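GCN5-related N-acetyltransferase (Brucella melitensis biovar Abortus 2308, PDB 3TCV) probably transfers an acetyl group from acetyl-coenzyme A to an amine, perhaps the N-terminal amine of a protein, as a member of the GNAT acetyltransferase family. Local coordinates at residues 163-168 with 203-208. Residues are numbered along the deposited sequence; the frame is centred on the assembly and turned at random.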
ATOM      1  N   ARG B 163      10.895   2.177  -8.198  1.00 15.34           N
ATOM      2  CA  ARG B 163      10.130   0.984  -7.813  1.00 14.61           C
ATOM      3  C   ARG B 163       8.860   0.910  -8.651  1.00 14.47           C
ATOM      4  O   ARG B 163       8.073   1.896  -8.731  1.00 14.19           O
ATOM      5  CB  ARG B 163       9.791   1.069  -6.309  1.00 14.41           C
ATOM      6  CG  ARG B 163       8.803   0.035  -5.765  1.00 14.18           C
ATOM      7  CD  ARG B 163       8.417   0.285  -4.306  1.00 14.21           C
ATOM      8  NE  ARG B 163       7.326  -0.623  -3.925  1.00 13.99           N
ATOM      9  CZ  ARG B 163       7.456  -1.923  -3.681  1.00 13.84           C
ATOM     10  NH1 ARG B 163       8.639  -2.478  -3.598  1.00 13.85           N
ATOM     11  NH2 ARG B 163       6.390  -2.665  -3.422  1.00 13.98           N
ATOM     12  N   TYR B 164       8.662  -0.247  -9.290  1.00 14.41           N
ATOM     13  CA  TYR B 164       7.550  -0.485 -10.226  1.00 14.32           C
ATOM     14  C   TYR B 164       6.796  -1.720  -9.736  1.00 14.21           C
ATOM     15  O   TYR B 164       7.386  -2.788  -9.548  1.00 13.95           O
ATOM     16  CB  TYR B 164       8.152  -0.701 -11.605  1.00 14.56           C
ATOM     17  CG  TYR B 164       7.211  -0.940 -12.757  1.00 14.87           C
ATOM     18  CD1 TYR B 164       6.191  -0.054 -13.060  1.00 15.35           C
ATOM     19  CD2 TYR B 164       7.377  -2.042 -13.581  1.00 15.10           C
ATOM     20  CE1 TYR B 164       5.377  -0.280 -14.156  1.00 15.77           C
ATOM     21  CE2 TYR B 164       6.573  -2.274 -14.682  1.00 15.31           C
ATOM     22  CZ  TYR B 164       5.565  -1.380 -14.960  1.00 15.38           C
ATOM     23  OH  TYR B 164       4.754  -1.592 -16.054  1.00 16.15           O
ATOM     24  N   GLU B 165       5.517  -1.539  -9.419  1.00 14.18           N
ATOM     25  CA  GLU B 165       4.778  -2.548  -8.685  1.00 14.38           C
ATOM     26  C   GLU B 165       3.762  -3.300  -9.520  1.00 14.09           C
ATOM     27  O   GLU B 165       3.152  -2.737 -10.452  1.00 14.33           O
ATOM     28  CB  GLU B 165       4.013  -1.901  -7.517  1.00 14.96           C
ATOM     29  CG  GLU B 165       4.859  -1.206  -6.475  1.00 15.24           C
ATOM     30  CD  GLU B 165       4.067  -0.368  -5.499  1.00 15.73           C
ATOM     31  OE1 GLU B 165       4.501  -0.330  -4.343  1.00 15.83           O
ATOM     32  OE2 GLU B 165       3.047   0.286  -5.888  1.00 16.28           O
ATOM     33  N   TRP B 166       3.520  -4.539  -9.099  1.00 14.21           N
ATOM     34  CA  TRP B 166       2.428  -5.397  -9.575  1.00 14.60           C
ATOM     35  C   TRP B 166       1.718  -5.951  -8.359  1.00 14.70           C
ATOM     36  O   TRP B 166       2.353  -6.399  -7.421  1.00 14.54           O
ATOM     37  CB  TRP B 166       3.012  -6.532 -10.392  1.00 14.62           C
ATOM     38  CG  TRP B 166       2.029  -7.484 -11.027  1.00 14.64           C
ATOM     39  CD1 TRP B 166       1.256  -8.463 -10.419  1.00 14.55           C
ATOM     40  CD2 TRP B 166       1.781  -7.637 -12.467  1.00 14.68           C
ATOM     41  NE1 TRP B 166       0.522  -9.164 -11.367  1.00 14.72           N
ATOM     42  CE2 TRP B 166       0.788  -8.694 -12.607  1.00 14.58           C
ATOM     43  CE3 TRP B 166       2.219  -6.971 -13.614  1.00 14.51           C
ATOM     44  CZ2 TRP B 166       0.301  -9.084 -13.861  1.00 14.69           C
ATOM     45  CZ3 TRP B 166       1.717  -7.375 -14.854  1.00 14.54           C
ATOM     46  CH2 TRP B 166       0.787  -8.408 -14.974  1.00 14.62           C
ATOM     47  N   GLU B 167       0.391  -5.866  -8.325  1.00 14.84           N
ATOM     48  CA  GLU B 167      -0.385  -6.507  -7.253  1.00 15.71           C
ATOM     49  C   GLU B 167      -1.578  -7.198  -7.887  1.00 15.89           C
ATOM     50  O   GLU B 167      -2.149  -6.718  -8.901  1.00 17.20           O
ATOM     51  CB  GLU B 167      -0.846  -5.511  -6.168  1.00 16.03           C
ATOM     52  CG  GLU B 167      -1.421  -4.204  -6.700  1.00 16.51           C
ATOM     53  CD  GLU B 167      -2.433  -3.518  -5.798  1.00 16.83           C
ATOM     54  OE1 GLU B 167      -2.568  -2.269  -5.942  1.00 17.65           O
ATOM     55  OE2 GLU B 167      -3.122  -4.185  -4.990  1.00 16.49           O
ATOM     56  N   CYS B 168      -1.928  -8.326  -7.320  1.00 16.11           N
ATOM     57  CA  CYS B 168      -3.070  -9.103  -7.753  1.00 16.57           C
ATOM     58  C   CYS B 168      -3.615  -9.933  -6.590  1.00 17.04           C
ATOM     59  O   CYS B 168      -2.987 -10.059  -5.545  1.00 16.75           O
ATOM     60  CB  CYS B 168      -2.657 -10.040  -8.912  1.00 16.05           C
ATOM     61  SG  CYS B 168      -1.390 -11.268  -8.495  1.00 16.36           S
ATOM     62  N   THR B 203      -3.860  -9.775  -1.076  1.00 14.44           N
ATOM     63  CA  THR B 203      -3.082  -9.228  -2.192  1.00 14.04           C
ATOM     64  C   THR B 203      -1.627  -9.678  -2.161  1.00 13.82           C
ATOM     65  O   THR B 203      -0.933  -9.425  -1.196  1.00 13.43           O
ATOM     66  CB  THR B 203      -3.151  -7.693  -2.198  1.00 13.75           C
ATOM     67  OG1 THR B 203      -4.512  -7.278  -2.426  1.00 13.85           O
ATOM     68  CG2 THR B 203      -2.221  -7.129  -3.282  1.00 13.77           C
ATOM     69  N   ALA B 204      -1.185 -10.302  -3.257  1.00 13.98           N
ATOM     70  CA  ALA B 204       0.209 -10.622  -3.561  1.00 13.71           C
ATOM     71  C   ALA B 204       0.855  -9.407  -4.220  1.00 13.45           C
ATOM     72  O   ALA B 204       0.340  -8.878  -5.227  1.00 13.23           O
ATOM     73  CB  ALA B 204       0.269 -11.816  -4.513  1.00 14.05           C
ATOM     74  N   TRP B 205       1.984  -8.985  -3.661  1.00 13.10           N
ATOM     75  CA  TRP B 205       2.795  -7.840  -4.120  1.00 12.83           C
ATOM     76  C   TRP B 205       4.114  -8.274  -4.691  1.00 12.91           C
ATOM     77  O   TRP B 205       4.807  -9.134  -4.127  1.00 12.99           O
ATOM     78  CB  TRP B 205       3.106  -6.916  -2.939  1.00 12.66           C
ATOM     79  CG  TRP B 205       1.931  -6.124  -2.456  1.00 12.71           C
ATOM     80  CD1 TRP B 205       1.097  -6.417  -1.386  1.00 12.67           C
ATOM     81  CD2 TRP B 205       1.409  -4.877  -3.026  1.00 12.76           C
ATOM     82  NE1 TRP B 205       0.110  -5.471  -1.270  1.00 12.72           N
ATOM     83  CE2 TRP B 205       0.256  -4.511  -2.213  1.00 12.82           C
ATOM     84  CE3 TRP B 205       1.785  -4.045  -4.076  1.00 12.93           C
ATOM     85  CZ2 TRP B 205      -0.479  -3.364  -2.459  1.00 13.08           C
ATOM     86  CZ3 TRP B 205       1.025  -2.899  -4.325  1.00 13.11           C
ATOM     87  CH2 TRP B 205      -0.075  -2.569  -3.517  1.00 13.15           C
ATOM     88  N   PHE B 206       4.492  -7.622  -5.787  1.00 12.83           N
ATOM     89  CA  PHE B 206       5.734  -7.886  -6.487  1.00 12.87           C
ATOM     90  C   PHE B 206       6.283  -6.550  -6.961  1.00 12.81           C
ATOM     91  O   PHE B 206       5.523  -5.609  -7.200  1.00 12.91           O
ATOM     92  CB  PHE B 206       5.528  -8.754  -7.732  1.00 13.05           C
ATOM     93  CG  PHE B 206       4.685  -9.997  -7.554  1.00 13.17           C
ATOM     94  CD1 PHE B 206       5.269 -11.254  -7.556  1.00 13.42           C
ATOM     95  CD2 PHE B 206       3.295  -9.914  -7.521  1.00 13.34           C
ATOM     96  CE1 PHE B 206       4.493 -12.403  -7.445  1.00 13.76           C
ATOM     97  CE2 PHE B 206       2.520 -11.049  -7.382  1.00 13.57           C
ATOM     98  CZ  PHE B 206       3.117 -12.294  -7.345  1.00 13.83           C
ATOM     99  N   SER B 207       7.591  -6.497  -7.189  1.00 12.88           N
ATOM    100  CA  SER B 207       8.219  -5.276  -7.648  1.00 12.90           C
ATOM    101  C   SER B 207       9.424  -5.506  -8.536  1.00 13.10           C
ATOM    102  O   SER B 207      10.110  -6.547  -8.453  1.00 13.03           O
ATOM    103  CB  SER B 207       8.634  -4.404  -6.486  1.00 12.81           C
ATOM    104  OG  SER B 207       9.758  -4.912  -5.779  1.00 12.85           O
ATOM    105  N   VAL B 208       9.666  -4.515  -9.378  1.00 13.30           N
ATOM    106  CA  VAL B 208      10.912  -4.377 -10.125  1.00 13.47           C
ATOM    107  C   VAL B 208      11.557  -3.073  -9.617  1.00 13.87           C
ATOM    108  O   VAL B 208      10.911  -2.026  -9.598  1.00 13.92           O
ATOM    109  CB  VAL B 208      10.702  -4.324 -11.650  1.00 13.50           C
ATOM    110  CG1 VAL B 208      12.002  -4.028 -12.378  1.00 13.46           C
ATOM    111  CG2 VAL B 208      10.160  -5.654 -12.153  1.00 13.54           C
TER
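Glu167 lies against Trp205 where strands 163-168 and 203-208 pair antiparallel in the mixed sheet of the GNAT fold. Six backbone hydrogen bonds join the strands through the pairs Tyr164-Val208, Trp166-Phe206 and Cys168-Ala204. Glu167 CB sits over the face of the Trp205 six-membered ring, 3.7 Å from the centroid, a CH-pi contact. That CB also meets Thr203 CG2 at 3.6 Å. Glu167 CG continues over the same ring near CZ3. Glu167 CD is 3.4 Å from Trp205 CH2, and the carboxylate is tilted only 23° from the ring plane. Glu167 CG stands between the backbone N and the carbonyl carbon (chi1 45°), and the chain then runs out alongside the indole. Glu167 OE1 stays 3.5 Å from Trp205 CH2, while Glu167 OE2 reaches Thr203 CG2 (3.5 Å) and forms a salt bridge with Arg201 NH1. On the same face, Glu165 OE2 forms a salt bridge with Arg119. Helices 142-158 and 173-182 cover the other face, which carries Tyr164, Trp166 and Phe206. There Trp166 CD1 touches Phe206 CD2 at 3.8 Å, with the ring planes nearly perpendicular. Arg163 NH1 donates a hydrogen bond to Arg191 O of the second subunit. Glu165 OE1 accepts hydrogen bonds from Arg163 NE (2.9 Å) and NH2, a salt bridge whose two nitrogens arrive from opposite faces of the carboxylate plane.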